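Local coordinates for protein salt-tolerant glutaminase (PDB 3AGD) that probably catalyses the hydrolysis of L-glutamine to L-glutamate and ammonium as a salt-tolerant member of the glutaminase family, at residues Ala10-Val13 with Thr14-Ala18. Numbering follows the deposited sequence.
Sequences ASLV and TELGA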
# COMPACT_ATOMS: atom_id res chain seq x y z
N ALA A 10 -22.99 -11.90 5.32
CA ALA A 10 -24.02 -12.61 6.08
C ALA A 10 -23.56 -14.03 6.37
O ALA A 10 -23.75 -14.54 7.47
CB ALA A 10 -25.33 -12.62 5.31
N SER A 11 -22.94 -14.66 5.37
CA SER A 11 -22.44 -16.03 5.52
C SER A 11 -21.26 -16.05 6.48
O SER A 11 -21.14 -16.96 7.31
CB SER A 11 -21.99 -16.59 4.17
OG SER A 11 -23.05 -16.57 3.24
N LEU A 12 -20.39 -15.06 6.37
CA LEU A 12 -19.23 -14.97 7.24
C LEU A 12 -19.68 -14.84 8.69
O LEU A 12 -19.14 -15.49 9.58
CB LEU A 12 -18.37 -13.77 6.85
CG LEU A 12 -17.01 -13.73 7.56
CD1 LEU A 12 -16.23 -14.99 7.21
CD2 LEU A 12 -16.25 -12.49 7.15
N VAL A 13 -20.68 -13.99 8.92
CA VAL A 13 -21.21 -13.79 10.26
C VAL A 13 -21.79 -15.09 10.80
O VAL A 13 -21.53 -15.48 11.94
CB VAL A 13 -22.30 -12.70 10.27
CG1 VAL A 13 -22.96 -12.63 11.64
CG2 VAL A 13 -21.69 -11.36 9.91
N THR A 14 -22.58 -15.77 9.97
CA THR A 14 -23.18 -17.04 10.36
C THR A 14 -22.13 -18.08 10.70
O THR A 14 -22.24 -18.80 11.69
CB THR A 14 -24.09 -17.61 9.25
OG1 THR A 14 -25.20 -16.74 9.05
CG2 THR A 14 -24.59 -19.00 9.62
N GLU A 15 -21.10 -18.17 9.86
CA GLU A 15 -20.03 -19.13 10.07
C GLU A 15 -19.22 -18.83 11.33
O GLU A 15 -19.24 -19.61 12.29
CB GLU A 15 -19.08 -19.16 8.87
CG GLU A 15 -18.13 -20.34 8.91
CD GLU A 15 -17.06 -20.28 7.84
OE1 GLU A 15 -17.35 -19.83 6.71
OE2 GLU A 15 -15.92 -20.70 8.14
N LEU A 16 -18.51 -17.71 11.33
CA LEU A 16 -17.70 -17.33 12.48
C LEU A 16 -18.53 -17.23 13.74
O LEU A 16 -18.03 -17.44 14.85
CB LEU A 16 -16.98 -16.01 12.22
CG LEU A 16 -16.00 -16.00 11.04
CD1 LEU A 16 -15.21 -14.69 11.04
CD2 LEU A 16 -15.06 -17.20 11.13
N GLY A 17 -19.81 -16.92 13.57
CA GLY A 17 -20.71 -16.79 14.71
C GLY A 17 -21.11 -18.11 15.35
O GLY A 17 -21.87 -18.12 16.32
N ALA A 18 -20.59 -19.21 14.83
CA ALA A 18 -20.91 -20.53 15.37
C ALA A 18 -20.24 -20.74 16.73
O ALA A 18 -20.60 -21.64 17.48
CB ALA A 18 -20.47 -21.62 14.40
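T14 meets A10 one turn back along helix 4-16, its amide donating to A10 O and its hydroxyl lying close to the same oxygen. T14 N lies 3.0 Å from A10 O. The hydroxyl sits beside its own backbone N (chi1 -66°), which places T14 OG1 3.1 Å from A10 O. E15 continues the alpha-helical pattern with a bond from its N to S11 O, 2.8 Å long. Here the side chain does something different: CG stands opposite the backbone N (chi1 -168°) and the chain runs on extended, so that the carboxylate leaves this turn and forms a salt bridge through OE2 with R297. L16 N bonds to L12 O at 2.9 Å, while the two leucine side chains run alongside each other in a common direction, with L12 CD1 4.0 Å from L16 CG. This i, i+4 pair places two leucines on the side of the helix that faces helix 289-301. G17 ends the regular series: its N still reaches V13 O at 2.8 Å, but the hydrogen bond is bent, with an N-H...O angle of 131°, and the donor is tilted well away from the carbonyl plane. At A18 the bonding tightens to a three-residue step, with A18 N bonded to E15 O at 2.9 Å as the helix gives way to loop. Helix 4-16 lies against helix 289-301, where L12 touches R297 and L16 touches both L293 and R297, while V13 and L16 meet F39, just ahead of strand 40-44 of the five-stranded antiparallel sheet. Pairing a helix from the chain start with one that follows the last strand of that sheet is consistent with the beta-lactamase-like fold of the glutaminase domain.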